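Local structure of D-alanyl-lipoteichoic acid synthetase (Streptococcus pneumoniae, 3BMA) at residues C[294-299]-C[331-336]; C[45-50]-C[102-107]. The protein probably takes part in adding D-alanine to lipoteichoic acid at the cell membrane during cell wall biogenesis. The protein carries 1 engineered substitution. All coordinates share one frame; numbering follows the deposited sequence. Where two conformers were deposited one is given.

Contact 1: C[294-299]-C[331-336]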
loop_
_atom_site.group_PDB
_atom_site.type_symbol
_atom_site.label_atom_id
_atom_site.label_comp_id
_atom_site.label_asym_id
_atom_site.label_seq_id
_atom_site.Cartn_x
_atom_site.Cartn_y
_atom_site.Cartn_z
ATOM N N PHE C 294 -42.136 5.487 -13.661
ATOM C CA PHE C 294 -41.746 4.819 -14.902
ATOM C C PHE C 294 -42.627 5.216 -16.082
ATOM O O PHE C 294 -43.843 5.374 -15.944
ATOM C CB PHE C 294 -41.734 3.301 -14.720
ATOM C CG PHE C 294 -40.791 2.836 -13.645
ATOM C CD1 PHE C 294 -39.423 2.740 -13.894
ATOM C CD2 PHE C 294 -41.264 2.524 -12.375
ATOM C CE1 PHE C 294 -38.544 2.319 -12.909
ATOM C CE2 PHE C 294 -40.390 2.105 -11.377
ATOM C CZ PHE C 294 -39.030 2.001 -11.645
ATOM N N ILE C 295 -41.997 5.386 -17.240
ATOM C CA ILE C 295 -42.701 5.767 -18.459
ATOM C C ILE C 295 -42.582 4.631 -19.466
ATOM O O ILE C 295 -41.478 4.190 -19.789
ATOM C CB ILE C 295 -42.118 7.065 -19.079
ATOM C CG1 ILE C 295 -41.822 8.131 -18.007
ATOM C CG2 ILE C 295 -43.003 7.583 -20.221
ATOM C CD1 ILE C 295 -43.031 8.682 -17.252
ATOM N N ILE C 296 -43.723 4.143 -19.943
ATOM C CA ILE C 296 -43.732 3.100 -20.960
ATOM C C ILE C 296 -44.308 3.674 -22.255
ATOM O O ILE C 296 -45.520 3.825 -22.371
ATOM C CB ILE C 296 -44.508 1.839 -20.505
ATOM C CG1 ILE C 296 -44.023 1.374 -19.127
ATOM C CG2 ILE C 296 -44.350 0.718 -21.529
ATOM C CD1 ILE C 296 -44.694 0.109 -18.615
ATOM N N PRO C 297 -43.433 4.016 -23.222
ATOM C CA PRO C 297 -43.826 4.625 -24.496
ATOM C C PRO C 297 -44.477 3.631 -25.461
ATOM O O PRO C 297 -44.230 2.422 -25.361
ATOM C CB PRO C 297 -42.489 5.106 -25.089
ATOM C CG PRO C 297 -41.481 4.962 -23.999
ATOM C CD PRO C 297 -41.974 3.845 -23.151
ATOM N N PRO C 298 -45.324 4.131 -26.381
ATOM C CA PRO C 298 -45.789 3.283 -27.465
ATOM C C PRO C 298 -44.873 3.331 -28.691
ATOM O O PRO C 298 -43.951 4.151 -28.760
ATOM C CB PRO C 298 -47.137 3.906 -27.815
ATOM C CG PRO C 298 -46.931 5.361 -27.584
ATOM C CD PRO C 298 -45.940 5.473 -26.443
ATOM N N VAL C 299 -45.129 2.438 -29.641
ATOM C CA VAL C 299 -44.567 2.547 -30.979
ATOM C C VAL C 299 -45.665 3.182 -31.840
ATOM O O VAL C 299 -46.850 3.011 -31.550
ATOM C CB VAL C 299 -44.101 1.157 -31.513
ATOM C CG1 VAL C 299 -43.705 1.204 -32.983
ATOM C CG2 VAL C 299 -42.927 0.646 -30.696
ATOM N N THR C 331 -45.169 1.101 -8.273
ATOM C CA THR C 331 -46.532 1.240 -8.803
ATOM C C THR C 331 -46.803 2.580 -9.481
ATOM O O THR C 331 -47.903 2.811 -9.984
ATOM C CB THR C 331 -47.617 0.967 -7.719
ATOM O OG1 THR C 331 -47.452 1.878 -6.625
ATOM C CG2 THR C 331 -47.544 -0.480 -7.206
ATOM N N ASN C 332 -45.805 3.461 -9.486
ATOM C CA ASN C 332 -45.903 4.721 -10.216
ATOM C C ASN C 332 -45.522 4.500 -11.679
ATOM O O ASN C 332 -44.379 4.714 -12.071
ATOM C CB ASN C 332 -45.005 5.799 -9.594
ATOM C CG ASN C 332 -45.286 6.037 -8.119
ATOM O OD1 ASN C 332 -46.437 6.068 -7.684
ATOM N ND2 ASN C 332 -44.222 6.229 -7.344
ATOM N N ILE C 333 -46.484 4.050 -12.480
ATOM C CA ILE C 333 -46.231 3.720 -13.881
ATOM C C ILE C 333 -47.127 4.540 -14.796
ATOM O O ILE C 333 -48.350 4.372 -14.792
ATOM C CB ILE C 333 -46.478 2.218 -14.176
ATOM C CG1 ILE C 333 -45.704 1.325 -13.206
ATOM C CG2 ILE C 333 -46.121 1.894 -15.619
ATOM C CD1 ILE C 333 -46.140 -0.115 -13.228
ATOM N N ALA C 334 -46.511 5.426 -15.574
ATOM C CA ALA C 334 -47.211 6.169 -16.615
ATOM C C ALA C 334 -47.149 5.391 -17.934
ATOM O O ALA C 334 -46.234 5.565 -18.741
ATOM C CB ALA C 334 -46.625 7.564 -16.768
ATOM N N ASP C 335 -48.139 4.523 -18.125
ATOM C CA ASP C 335 -48.216 3.618 -19.264
ATOM C C ASP C 335 -48.902 4.297 -20.451
ATOM O O ASP C 335 -50.073 4.666 -20.377
ATOM C CB ASP C 335 -48.986 2.363 -18.841
ATOM C CG ASP C 335 -48.857 1.215 -19.826
ATOM O OD1 ASP C 335 -49.122 0.066 -19.411
ATOM O OD2 ASP C 335 -48.499 1.441 -20.999
ATOM N N PHE C 336 -48.162 4.447 -21.545
ATOM C CA PHE C 336 -48.677 5.079 -22.757
ATOM C C PHE C 336 -48.649 4.135 -23.949
ATOM O O PHE C 336 -48.893 4.563 -25.071
ATOM C CB PHE C 336 -47.876 6.338 -23.103
ATOM C CG PHE C 336 -47.861 7.371 -22.017
ATOM C CD1 PHE C 336 -49.007 8.099 -21.710
ATOM C CD2 PHE C 336 -46.693 7.627 -21.306
ATOM C CE1 PHE C 336 -48.992 9.061 -20.702
ATOM C CE2 PHE C 336 -46.667 8.589 -20.300
ATOM C CZ PHE C 336 -47.820 9.306 -19.997
#

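Contact 2: C[45-50]-C[102-107]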
loop_
_atom_site.group_PDB
_atom_site.type_symbol
_atom_site.label_atom_id
_atom_site.label_comp_id
_atom_site.label_asym_id
_atom_site.label_seq_id
_atom_site.Cartn_x
_atom_site.Cartn_y
_atom_site.Cartn_z
ATOM N N PRO C 45 -33.326 13.833 -11.683
ATOM C CA PRO C 45 -32.785 12.907 -12.670
ATOM C C PRO C 45 -33.864 12.383 -13.613
ATOM O O PRO C 45 -34.830 11.751 -13.171
ATOM C CB PRO C 45 -32.229 11.764 -11.807
ATOM C CG PRO C 45 -32.010 12.360 -10.474
ATOM C CD PRO C 45 -33.135 13.326 -10.312
ATOM N N PHE C 46 -33.701 12.676 -14.900
ATOM C CA PHE C 46 -34.568 12.145 -15.947
ATOM C C PHE C 46 -33.798 11.105 -16.757
ATOM O O PHE C 46 -33.122 11.441 -17.731
ATOM C CB PHE C 46 -35.063 13.271 -16.860
ATOM C CG PHE C 46 -36.332 13.950 -16.387
ATOM C CD1 PHE C 46 -36.478 14.381 -15.068
ATOM C CD2 PHE C 46 -37.370 14.190 -17.283
ATOM C CE1 PHE C 46 -37.643 15.021 -14.648
ATOM C CE2 PHE C 46 -38.539 14.835 -16.874
ATOM C CZ PHE C 46 -38.675 15.250 -15.554
ATOM N N PHE C 47 -33.898 9.844 -16.344
ATOM C CA PHE C 47 -33.230 8.744 -17.031
ATOM C C PHE C 47 -33.999 8.278 -18.263
ATOM O O PHE C 47 -35.210 8.068 -18.203
ATOM C CB PHE C 47 -33.076 7.536 -16.108
ATOM C CG PHE C 47 -32.398 7.826 -14.803
ATOM C CD1 PHE C 47 -31.017 7.947 -14.732
ATOM C CD2 PHE C 47 -33.135 7.923 -13.634
ATOM C CE1 PHE C 47 -30.379 8.190 -13.525
ATOM C CE2 PHE C 47 -32.504 8.168 -12.416
ATOM C CZ PHE C 47 -31.124 8.306 -12.362
ATOM N N GLY C 48 -33.276 8.083 -19.364
ATOM C CA GLY C 48 -33.826 7.486 -20.585
ATOM C C GLY C 48 -32.738 7.205 -21.610
ATOM O O GLY C 48 -31.558 7.147 -21.260
ATOM N N SER C 49 -33.137 7.008 -22.867
ATOM C CA SER C 49 -32.179 6.845 -23.961
ATOM C C SER C 49 -32.152 8.108 -24.815
ATOM O O SER C 49 -31.690 9.154 -24.353
ATOM C CB SER C 49 -32.477 5.596 -24.801
ATOM O OG SER C 49 -33.785 5.628 -25.346
ATOM N N SER C 50 -32.658 8.024 -26.047
ATOM C CA SER C 50 -32.695 9.166 -26.962
ATOM C C SER C 50 -33.970 9.992 -26.792
ATOM O O SER C 50 -34.238 10.886 -27.599
ATOM C CB SER C 50 -32.599 8.695 -28.416
ATOM O OG SER C 50 -31.904 7.470 -28.535
ATOM N N VAL C 102 -37.207 10.279 -9.060
ATOM C CA VAL C 102 -36.636 10.236 -10.416
ATOM C C VAL C 102 -37.694 9.894 -11.487
ATOM O O VAL C 102 -38.796 9.437 -11.165
ATOM C CB VAL C 102 -35.424 9.246 -10.539
ATOM C CG1 VAL C 102 -34.375 9.470 -9.439
ATOM C CG2 VAL C 102 -35.882 7.804 -10.548
ATOM N N VAL C 103 -37.347 10.144 -12.751
ATOM C CA VAL C 103 -38.125 9.685 -13.906
ATOM C C VAL C 103 -37.290 8.641 -14.644
ATOM O O VAL C 103 -36.136 8.893 -14.984
ATOM C CB VAL C 103 -38.477 10.851 -14.871
ATOM C CG1 VAL C 103 -39.125 10.330 -16.154
ATOM C CG2 VAL C 103 -39.386 11.848 -14.193
ATOM N N TYR C 104 -37.867 7.467 -14.875
ATOM C CA TYR C 104 -37.166 6.396 -15.569
ATOM C C TYR C 104 -37.998 5.865 -16.733
ATOM O O TYR C 104 -39.005 5.196 -16.525
ATOM C CB TYR C 104 -36.813 5.271 -14.588
ATOM C CG TYR C 104 -35.763 4.317 -15.101
ATOM C CD1 TYR C 104 -34.408 4.584 -14.913
ATOM C CD2 TYR C 104 -36.117 3.148 -15.770
ATOM C CE1 TYR C 104 -33.434 3.722 -15.386
ATOM C CE2 TYR C 104 -35.150 2.277 -16.248
ATOM C CZ TYR C 104 -33.811 2.571 -16.047
ATOM O OH TYR C 104 -32.848 1.719 -16.519
ATOM N N VAL C 105 -37.575 6.176 -17.955
ATOM C CA VAL C 105 -38.196 5.636 -19.165
ATOM C C VAL C 105 -37.840 4.156 -19.316
ATOM O O VAL C 105 -36.687 3.780 -19.129
ATOM C CB VAL C 105 -37.749 6.436 -20.408
ATOM C CG1 VAL C 105 -38.150 5.738 -21.708
ATOM C CG2 VAL C 105 -38.328 7.835 -20.358
ATOM N N ILE C 106 -38.838 3.315 -19.595
ATOM C CA ILE C 106 -38.599 1.910 -19.930
ATOM C C ILE C 106 -39.231 1.618 -21.282
ATOM O O ILE C 106 -40.441 1.381 -21.378
ATOM C CB ILE C 106 -39.201 0.922 -18.899
ATOM C CG1 ILE C 106 -38.789 1.259 -17.469
ATOM C CG2 ILE C 106 -38.775 -0.502 -19.217
ATOM C CD1 ILE C 106 -39.434 0.347 -16.446
ATOM N N SER C 107 -38.416 1.640 -22.330
ATOM C CA SER C 107 -38.913 1.364 -23.671
ATOM C C SER C 107 -38.884 -0.137 -23.935
ATOM O O SER C 107 -37.843 -0.773 -23.761
ATOM C CB SER C 107 -38.104 2.122 -24.718
ATOM O OG SER C 107 -38.631 1.903 -26.010
#

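Contact 1: C[294-299]-C[331-336]
The N-H of Phe-294 reaches Asn-332 O at 2.9 Å, and the Phe-294 carbonyl O takes the Ala-334 N-H at 2.7 Å. Ile-296 repeats the scheme: its N bonds Ala-334 O at 3.1 Å, and its O receives Phe-336 N at 2.8 Å. Apolar side chains meet on both faces of the strand pair. On one, Ile-295 CD1 rests on Ala-334 CB; its CG2 branch, anti to the backbone N, meets the edge of the Phe-336 ring, 3.8 Å from CE2. Helix 355-369 covers this face. On the other, Ile-296 CD1 touches Ile-333 CG2 at 3.8 Å, with helix 311-326 packed alongside. Past the strand ends, the Pro-298 ring lies against the carbonyl oxygen of Phe-336, with CG 3.3 Å from that O. The charged group of Asp-335 turns to other partners: OD1 forms a salt bridge with Arg-322 and OD2 bonds Ser-337 OG. Two parallel neighbouring strands joined through helices 301-307 and 311-326 make a beta-alpha-beta crossover, here at the 333-335 edge of an alpha/beta sheet.

Contact 2: C[45-50]-C[102-107]
Val-102 sets its side chain against both Pro-45 and Phe-47. Its CB lies 3.6 Å from Phe-47 CE2, at the edge of that ring and near its plane, while its CG1 crosses to the proline, 3.9 Å from Pro-45 CG. Val-103 gives the pair its first two backbone bonds, Val-103 N to Pro-45 O at 3.0 Å and Phe-47 N to Val-103 O at 2.8 Å. Its side chain lies on the face of Phe-46, opposite that of Phe-47 and Tyr-104. There CG2, anti to the carbonyl carbon, makes a CH-pi contact over one face of the Phe-46 ring, 3.8 Å from the centroid and 17° off the normal. Helix 355-369 closes over these two residues with Phe-360. Tyr-104 returns to the Phe-47 face: CG is anti to the backbone N (chi1 -163°), and ring atom CD1 comes within 3.5 Å of Phe-47 CB. The two rings meet obliquely, their planes 52° apart, and the phenol OH bonds Ser-83 OG beyond the pair. Val-105 N then closes the ladder on Phe-47 O at 3.0 Å, and its CB packs beside Gly-48 CA. Three backbone bonds join the segments; the alternate residues Phe-46 and Gly-48 bond to strand 72-76, Val-102 and Tyr-104 to strand 291-296. This implies a buried, largely apolar strand pair, its backbone polar groups engaged within the sheet.

Overall arrangement
Contact 2 closes along the chain before contact 1 opens, and their centres lie about 11 Å apart in one parallel sheet. Strands 101-105 and 291-296 are the neighbours that join them: Ile-295 N lies 3.1 Å from Tyr-104 O and Ile-295 O 2.8 Å from Ile-106 N, both probable hydrogen bonds. Phe-360 and Val-364 of helix 355-369 touch Val-103 and Ile-295 alike, roofing both contacts on one side. In the SGNH-hydrolase clan, the turn after such a strand commonly brings the nucleophilic serine; Gly-48 to Ser-50 probably corresponds to it. Consistent with this, Ser-50 touches His-351, whose neighbour Leu-352 packs on Pro-297 and Pro-298. Ser-50 OG bonds a glycerol, probably from the crystallisation liquor.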